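Local coordinates for protein ALKF (Bacillus cereus, PDB 3ZBO) that is of uncertain cellular function but shows affinity for branched DNA structures and is related to the HEAT-like repeat DNA glycosylases AlkC and AlkD, at residues A[45-49]-A[72-76]; A[101-106]-A[132-137]; A[107-111]-A[237-241]. All coordinates share one frame. Residue numbers count along the deposited sequence, not the author numbering.

Contact 1: residues A[45-49]-A[72-76]; sequences MKPIA and YFAGI
Residues 46-49 are helical, and Ala49 N closes onto Met45 O at 3.0 Å; residues 72-76 are helical throughout, with a weak 3.3 Å bond from Ile76 N to Tyr72 O. The backbones stand well apart, Met45 CA to Phe73 CA 7.4 Å and Ala49 CA to Ile76 CA 7.1 Å, so side chains fill the gap. Met45 points toward the other segment and is stretched out (chi1 m, chi2 and chi3 t), which carries its SD to 3.6 Å from CD1 of Tyr72 (chi1 t, chi2 -83°) and 3.9 Å from both Phe73 CD1 and Ile76 CD1. The sulfur lies 4.9 Å from the Tyr72 ring centroid, oblique to the ring, and 5.3 Å from the Phe73 centroid, at the ring edge: two Met-aromatic contacts. Phe73 leaves its helix sideways, but chi1 t (chi2 68°) swings the ring across, placing CZ 3.6 Å from Ile48 CG2 and 3.8 Å from Ala49 N, which lies near the ring plane. The mt rotamer of Ile76 that brings CD1 to the sulfur also sets CG2 3.8 Å from Ala49 CB. This is apolar and Met-aromatic packing between helices 46-52 and 68-77 of a predominantly helical protein related to the HEAT-like repeat glycosylases. Around it, helix 9-19 packs on Ile48 and Phe73, helix 56-63 lies against Phe73 and Ala74, and Tyr72 OH bonds to Arg240 O in the C-terminal tail.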
loop_
_atom_site.group_PDB
_atom_site.type_symbol
_atom_site.label_atom_id
_atom_site.label_comp_id
_atom_site.label_asym_id
_atom_site.label_seq_id
_atom_site.Cartn_x
_atom_site.Cartn_y
_atom_site.Cartn_z
ATOM N N MET A 45 1.217 6.289 -16.891
ATOM C CA MET A 45 2.641 6.323 -16.609
ATOM C C MET A 45 3.511 5.268 -17.283
ATOM O O MET A 45 4.728 5.430 -17.260
ATOM C CB MET A 45 2.845 6.229 -15.058
ATOM C CG MET A 45 2.168 7.426 -14.410
ATOM S SD MET A 45 2.292 7.161 -12.557
ATOM C CE MET A 45 1.546 8.645 -11.955
ATOM N N LYS A 46 2.885 4.235 -17.878
ATOM C CA LYS A 46 3.624 3.100 -18.403
ATOM C C LYS A 46 4.666 3.503 -19.443
ATOM O O LYS A 46 5.800 3.112 -19.254
ATOM C CB LYS A 46 2.734 1.927 -18.874
ATOM C CG LYS A 46 3.549 0.621 -19.073
ATOM C CD LYS A 46 2.742 -0.608 -18.617
ATOM C CE LYS A 46 3.593 -1.857 -18.640
ATOM N NZ LYS A 46 3.662 -2.356 -20.037
ATOM N N PRO A 47 4.317 4.353 -20.443
ATOM C CA PRO A 47 5.410 4.663 -21.367
ATOM C C PRO A 47 6.589 5.412 -20.767
ATOM O O PRO A 47 7.743 5.118 -21.147
ATOM C CB PRO A 47 4.763 5.609 -22.399
ATOM C CG PRO A 47 3.256 5.460 -22.244
ATOM C CD PRO A 47 3.090 5.142 -20.769
ATOM N N ILE A 48 6.327 6.373 -19.852
ATOM C CA ILE A 48 7.472 7.093 -19.221
ATOM C C ILE A 48 8.331 6.140 -18.363
ATOM O O ILE A 48 9.555 6.227 -18.370
ATOM C CB ILE A 48 7.009 8.260 -18.308
ATOM C CG1 ILE A 48 5.887 9.122 -18.891
ATOM C CG2 ILE A 48 8.223 9.112 -17.904
ATOM C CD1 ILE A 48 5.544 10.316 -18.041
ATOM N N ALA A 49 7.683 5.217 -17.649
ATOM C CA ALA A 49 8.374 4.315 -16.762
ATOM C C ALA A 49 9.246 3.344 -17.623
ATOM O O ALA A 49 10.360 2.973 -17.220
ATOM C CB ALA A 49 7.358 3.509 -15.949
ATOM N N TYR A 72 4.149 9.161 -6.590
ATOM C CA TYR A 72 3.751 7.859 -7.095
ATOM C C TYR A 72 4.714 7.384 -8.156
ATOM O O TYR A 72 5.160 6.215 -8.108
ATOM C CB TYR A 72 2.255 7.969 -7.574
ATOM C CG TYR A 72 1.767 6.568 -7.886
ATOM C CD1 TYR A 72 2.047 5.984 -9.122
ATOM C CD2 TYR A 72 0.952 5.892 -7.022
ATOM C CE1 TYR A 72 1.575 4.678 -9.360
ATOM C CE2 TYR A 72 0.532 4.566 -7.241
ATOM C CZ TYR A 72 0.806 3.996 -8.448
ATOM O OH TYR A 72 0.394 2.674 -8.667
ATOM N N PHE A 73 5.052 8.241 -9.104
ATOM C CA PHE A 73 5.914 7.803 -10.167
ATOM C C PHE A 73 7.329 7.505 -9.604
ATOM O O PHE A 73 7.989 6.561 -10.050
ATOM C CB PHE A 73 5.980 8.919 -11.249
ATOM C CG PHE A 73 6.700 8.495 -12.454
ATOM C CD1 PHE A 73 6.155 7.533 -13.243
ATOM C CD2 PHE A 73 7.941 9.019 -12.756
ATOM C CE1 PHE A 73 6.865 7.031 -14.380
ATOM C CE2 PHE A 73 8.627 8.546 -13.933
ATOM C CZ PHE A 73 8.065 7.562 -14.696
ATOM N N ALA A 74 7.790 8.285 -8.611
ATOM C CA ALA A 74 9.103 8.011 -7.997
ATOM C C ALA A 74 9.107 6.576 -7.471
ATOM O O ALA A 74 10.079 5.837 -7.604
ATOM C CB ALA A 74 9.291 8.944 -6.858
ATOM N N GLY A 75 7.978 6.130 -6.849
ATOM C CA GLY A 75 7.979 4.703 -6.404
ATOM C C GLY A 75 8.159 3.724 -7.567
ATOM O O GLY A 75 8.838 2.719 -7.360
ATOM N N ILE A 76 7.556 3.964 -8.738
ATOM C CA ILE A 76 7.643 3.014 -9.828
ATOM C C ILE A 76 9.051 2.952 -10.321
ATOM O O ILE A 76 9.508 1.827 -10.721
ATOM C CB ILE A 76 6.711 3.468 -10.908
ATOM C CG1 ILE A 76 5.247 3.197 -10.479
ATOM C CG2 ILE A 76 7.051 2.696 -12.268
ATOM C CD1 ILE A 76 4.394 4.107 -11.268
#

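Contact 2: residues A[101-106]-A[132-137]; sequences SDYVVA and SAGWSC
Both segments are wholly helical, and their axes approach to 8.3 Å at a signed crossing angle of -72°. A pi-type turn widens residues 101-105: Ala106 N bonds to Ser101 O at 3.0 Å, whereas 132-137 keeps alpha spacing, with Ser136 N to Ser132 O and Cys137 N to Ala133 O both 2.8 Å. The backbones come close, Asp102 CA to Ala133 CA 4.9 Å and Ala106 CA to Cys137 CA 4.6 Å. Small residues permit this, a tight joint between helices 98-110 and 128-144 at the centre of the HEAT-like helical array. Ala106 CB points across to Ala133 O at 3.4 Å and Ser136 CB at 3.8 Å; Ala133 CB reaches Ser101 O at 3.3 Å. One polar link crosses: Ser132 OG (chi1 t) donates to Asp102 OD1 (chi1 m) at 2.6 Å. That same OD1 accepts from Ser101 OG (chi1 p) at 2.8 Å, while Ser136 OG (chi1 m) turns back to Ser132 O at 2.7 Å.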
loop_
_atom_site.group_PDB
_atom_site.type_symbol
_atom_site.label_atom_id
_atom_site.label_comp_id
_atom_site.label_asym_id
_atom_site.label_seq_id
_atom_site.Cartn_x
_atom_site.Cartn_y
_atom_site.Cartn_z
ATOM N N SER A 101 1.214 6.237 1.845
ATOM C CA SER A 101 1.733 5.216 2.701
ATOM C C SER A 101 1.488 3.827 2.124
ATOM O O SER A 101 2.356 2.942 2.215
ATOM C CB SER A 101 1.158 5.334 4.120
ATOM O OG SER A 101 -0.267 5.247 4.061
ATOM N N ASP A 102 0.292 3.607 1.546
ATOM C CA ASP A 102 -0.180 2.204 1.291
ATOM C C ASP A 102 0.159 1.814 -0.164
ATOM O O ASP A 102 0.494 0.635 -0.372
ATOM C CB ASP A 102 -1.675 2.095 1.457
ATOM C CG ASP A 102 -2.171 2.429 2.878
ATOM O OD1 ASP A 102 -1.357 2.703 3.782
ATOM O OD2 ASP A 102 -3.420 2.426 2.945
ATOM N N TYR A 103 0.049 2.769 -1.130
ATOM C CA TYR A 103 0.168 2.380 -2.542
ATOM C C TYR A 103 1.506 2.827 -3.171
ATOM O O TYR A 103 1.842 2.426 -4.290
ATOM C CB TYR A 103 -0.999 2.964 -3.343
ATOM C CG TYR A 103 -2.356 2.658 -2.793
ATOM C CD1 TYR A 103 -2.642 1.453 -2.113
ATOM C CD2 TYR A 103 -3.346 3.634 -2.920
ATOM C CE1 TYR A 103 -3.974 1.198 -1.654
ATOM C CE2 TYR A 103 -4.604 3.387 -2.418
ATOM C CZ TYR A 103 -4.869 2.218 -1.802
ATOM O OH TYR A 103 -6.139 2.075 -1.280
ATOM N N VAL A 104 2.327 3.570 -2.421
ATOM C CA VAL A 104 3.631 4.052 -2.938
ATOM C C VAL A 104 4.759 3.553 -2.019
ATOM O O VAL A 104 5.482 2.615 -2.391
ATOM C CB VAL A 104 3.692 5.569 -3.012
ATOM C CG1 VAL A 104 5.093 5.990 -3.550
ATOM C CG2 VAL A 104 2.621 6.090 -3.934
ATOM N N VAL A 105 4.834 3.983 -0.754
ATOM C CA VAL A 105 5.916 3.527 0.076
ATOM C C VAL A 105 5.810 2.046 0.411
ATOM O O VAL A 105 6.812 1.337 0.307
ATOM C CB VAL A 105 5.928 4.386 1.356
ATOM C CG1 VAL A 105 7.164 3.977 2.212
ATOM C CG2 VAL A 105 6.075 5.922 1.017
ATOM N N ALA A 106 4.623 1.551 0.812
ATOM C CA ALA A 106 4.525 0.110 1.170
ATOM C C ALA A 106 4.812 -0.752 -0.074
ATOM O O ALA A 106 5.349 -1.869 0.093
ATOM C CB ALA A 106 3.111 -0.168 1.665
ATOM N N SER A 132 -0.209 1.876 8.916
ATOM C CA SER A 132 -0.962 1.519 7.669
ATOM C C SER A 132 0.007 1.003 6.598
ATOM O O SER A 132 -0.299 0.010 5.909
ATOM C CB SER A 132 -1.690 2.768 7.150
ATOM O OG SER A 132 -2.560 2.348 6.103
ATOM N N ALA A 133 1.162 1.644 6.444
ATOM C CA ALA A 133 2.142 1.190 5.445
ATOM C C ALA A 133 2.687 -0.185 5.820
ATOM O O ALA A 133 2.870 -1.014 4.906
ATOM C CB ALA A 133 3.319 2.187 5.331
ATOM N N GLY A 134 2.905 -0.456 7.133
ATOM C CA GLY A 134 3.494 -1.726 7.469
ATOM C C GLY A 134 2.476 -2.862 7.205
ATOM O O GLY A 134 2.891 -3.882 6.627
ATOM N N TRP A 135 1.197 -2.702 7.589
ATOM C CA TRP A 135 0.133 -3.748 7.277
ATOM C C TRP A 135 -0.011 -3.851 5.794
ATOM O O TRP A 135 -0.123 -4.988 5.279
ATOM C CB TRP A 135 -1.170 -3.352 7.943
ATOM C CG TRP A 135 -1.102 -3.504 9.464
ATOM C CD1 TRP A 135 -1.055 -2.535 10.419
ATOM C CD2 TRP A 135 -1.181 -4.770 10.181
ATOM N NE1 TRP A 135 -1.021 -3.108 11.684
ATOM C CE2 TRP A 135 -1.125 -4.471 11.553
ATOM C CE3 TRP A 135 -1.307 -6.123 9.767
ATOM C CZ2 TRP A 135 -1.185 -5.457 12.562
ATOM C CZ3 TRP A 135 -1.366 -7.109 10.726
ATOM C CH2 TRP A 135 -1.308 -6.810 12.131
ATOM N N SER A 136 -0.006 -2.698 5.075
ATOM C CA SER A 136 -0.160 -2.757 3.612
ATOM C C SER A 136 1.007 -3.561 2.973
ATOM O O SER A 136 0.746 -4.356 2.084
ATOM C CB SER A 136 -0.199 -1.360 2.997
ATOM O OG SER A 136 -1.386 -0.629 3.472
ATOM N N CYS A 137 2.214 -3.301 3.444
ATOM C CA CYS A 137 3.365 -4.022 2.858
ATOM C C CYS A 137 3.159 -5.492 3.033
ATOM O O CYS A 137 3.455 -6.218 2.041
ATOM C CB CYS A 137 4.564 -3.532 3.632
ATOM S SG CYS A 137 6.108 -4.321 3.004
#

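Contact 3: residues A[107-111]-A[237-241]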
loop_
_atom_site.group_PDB
_atom_site.type_symbol
_atom_site.label_atom_id
_atom_site.label_comp_id
_atom_site.label_asym_id
_atom_site.label_seq_id
_atom_site.Cartn_x
_atom_site.Cartn_y
_atom_site.Cartn_z
ATOM N N VAL A 107 4.411 -0.299 -1.279
ATOM C CA VAL A 107 4.612 -1.168 -2.438
ATOM C C VAL A 107 6.129 -1.142 -2.779
ATOM O O VAL A 107 6.675 -2.244 -3.039
ATOM C CB VAL A 107 3.768 -0.666 -3.600
ATOM C CG1 VAL A 107 4.047 -1.525 -4.850
ATOM C CG2 VAL A 107 2.270 -0.669 -3.324
ATOM N N THR A 108 6.777 0.015 -2.758
ATOM C CA THR A 108 8.228 0.045 -2.980
ATOM C C THR A 108 8.940 -0.833 -1.932
ATOM O O THR A 108 9.772 -1.639 -2.244
ATOM C CB THR A 108 8.670 1.450 -2.889
ATOM O OG1 THR A 108 7.999 2.205 -3.922
ATOM C CG2 THR A 108 10.173 1.564 -3.176
ATOM N N LEU A 109 8.482 -0.721 -0.681
ATOM C CA LEU A 109 9.077 -1.584 0.396
ATOM C C LEU A 109 8.905 -3.071 0.138
ATOM O O LEU A 109 9.825 -3.871 0.398
ATOM C CB LEU A 109 8.522 -1.165 1.778
ATOM C CG LEU A 109 9.033 -1.974 3.008
ATOM C CD1 LEU A 109 10.588 -1.731 3.133
ATOM C CD2 LEU A 109 8.322 -1.535 4.257
ATOM N N SER A 110 7.726 -3.454 -0.383
ATOM C CA SER A 110 7.467 -4.895 -0.639
ATOM C C SER A 110 8.402 -5.450 -1.705
ATOM O O SER A 110 8.470 -6.686 -1.805
ATOM C CB SER A 110 5.944 -5.088 -1.034
ATOM O OG SER A 110 5.762 -4.625 -2.352
ATOM N N GLU A 111 9.079 -4.569 -2.439
ATOM C CA GLU A 111 9.981 -4.999 -3.531
ATOM C C GLU A 111 11.434 -4.941 -3.078
ATOM O O GLU A 111 12.334 -5.203 -3.896
ATOM C CB GLU A 111 9.761 -4.114 -4.752
ATOM C CG GLU A 111 8.391 -4.376 -5.485
ATOM C CD GLU A 111 8.279 -5.802 -6.016
ATOM O OE1 GLU A 111 9.305 -6.336 -6.503
ATOM O OE2 GLU A 111 7.179 -6.396 -5.947
ATOM N N LYS A 237 0.687 -10.092 -7.652
ATOM C CA LYS A 237 1.644 -8.951 -7.522
ATOM C C LYS A 237 0.896 -7.655 -7.704
ATOM O O LYS A 237 0.167 -7.484 -8.693
ATOM C CB LYS A 237 2.769 -9.002 -8.533
ATOM C CG LYS A 237 3.840 -8.052 -8.214
ATOM C CD LYS A 237 5.056 -8.251 -9.161
ATOM C CE LYS A 237 5.891 -7.018 -9.115
ATOM N NZ LYS A 237 7.374 -7.298 -9.193
ATOM N N TYR A 238 1.061 -6.717 -6.751
ATOM C CA TYR A 238 0.357 -5.416 -6.887
ATOM C C TYR A 238 0.659 -4.775 -8.248
ATOM O O TYR A 238 1.803 -4.625 -8.614
ATOM C CB TYR A 238 0.787 -4.514 -5.677
ATOM C CG TYR A 238 0.045 -3.243 -5.598
ATOM C CD1 TYR A 238 0.454 -2.149 -6.409
ATOM C CD2 TYR A 238 -1.008 -3.088 -4.745
ATOM C CE1 TYR A 238 -0.207 -0.894 -6.375
ATOM C CE2 TYR A 238 -1.719 -1.838 -4.703
ATOM C CZ TYR A 238 -1.270 -0.774 -5.542
ATOM O OH TYR A 238 -1.926 0.426 -5.477
ATOM N N VAL A 239 -0.403 -4.311 -8.944
ATOM C CA VAL A 239 -0.203 -3.680 -10.253
ATOM C C VAL A 239 -0.079 -2.191 -10.122
ATOM O O VAL A 239 -0.996 -1.516 -9.650
ATOM C CB VAL A 239 -1.389 -4.045 -11.224
ATOM C CG1 VAL A 239 -1.096 -3.516 -12.578
ATOM C CG2 VAL A 239 -1.552 -5.600 -11.326
ATOM N N ARG A 240 1.062 -1.682 -10.542
ATOM C CA ARG A 240 1.365 -0.263 -10.198
ATOM C C ARG A 240 0.923 0.709 -11.252
ATOM O O ARG A 240 0.768 1.912 -10.970
ATOM C CB ARG A 240 2.844 -0.150 -9.958
ATOM C CG ARG A 240 3.310 -1.060 -8.782
ATOM C CD ARG A 240 4.772 -0.829 -8.429
ATOM N NE ARG A 240 4.931 0.408 -7.575
ATOM C CZ ARG A 240 6.005 0.608 -6.843
ATOM N NH1 ARG A 240 7.052 -0.230 -6.900
ATOM N NH2 ARG A 240 6.027 1.677 -6.097
ATOM N N CYS A 241 0.871 0.243 -12.503
ATOM C CA CYS A 241 0.689 1.246 -13.561
ATOM C C CYS A 241 -0.212 0.628 -14.602
ATOM O O CYS A 241 -1.438 0.447 -14.247
ATOM C CB CYS A 241 2.034 2.184 -13.812
ATOM S SG CYS A 241 3.443 1.881 -14.771
ATOM O OXT CYS A 241 0.211 0.267 -15.734
#
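The best-formed polar link runs from Arg240 NH2 to Thr108 OG1, 3.0 Å long with an N-H...O angle of 162°; the hydroxyl sits at the edge of the guanidinium, near its plane, where an N-H can point nearly along the line to it. Thr108 OG1 is also hydrogen-bonded to Val104 O one turn back. The second link is looser: Lys237 NZ lies 3.4 Å from both Glu111 OE1 and Glu111 OE2, a salt bridge whose two hydrogen bonds are weak. Between these polar ends, Val107 supplies the apolar centre. With chi1 t, Val107 CG2 lies 3.9 Å from the centroid of the Tyr238 ring and 11° off its normal, a CH-pi contact over the face, while Val107 CG1 rests over the face of the Arg240 guanidinium, 3.5 Å from Arg240 NE, and also stays 4.0 Å from Tyr238 CD1. Farther out, Trp140 of helix 128-144 meets the Tyr238 ring edge-to-face and also touches Val107. The helix itself is ending here: Glu111 N bonds to Thr108 O at 3.0 Å and only weakly to Val107 O at 3.4 Å, and Ser110 OG turns back to Val107 O at 2.6 Å. The arrangement is that of an irregular C-terminal tail laid across the end of helix 98-110, fastening residues from late in the chain onto the middle of a HEAT-like helical array.

The centre of contact 2 lies about 4 Å from the centre of the chain, those of contacts 3 and 1 about 8 and 16 Å. Contacts 1 and 2 are buried helix-helix joints with different chemistry: larger apolar and aromatic side chains bridge separated backbones in the first, whereas small residues and a buried serine-aspartate bond serve the second. Contact 3, only partly buried, mixes charged side chains with apolar packing on Val107. It shares helix 98-110 with contact 2, where Cys137 SG lies 3.7 Å from Leu109 CG, and its tail continues to contact 1, where Tyr72 OH and Arg240 O are 2.5 Å apart. Tyr72 CD2 also packs on Val104 CG2 at 3.5 Å, joining contacts 1 and 2.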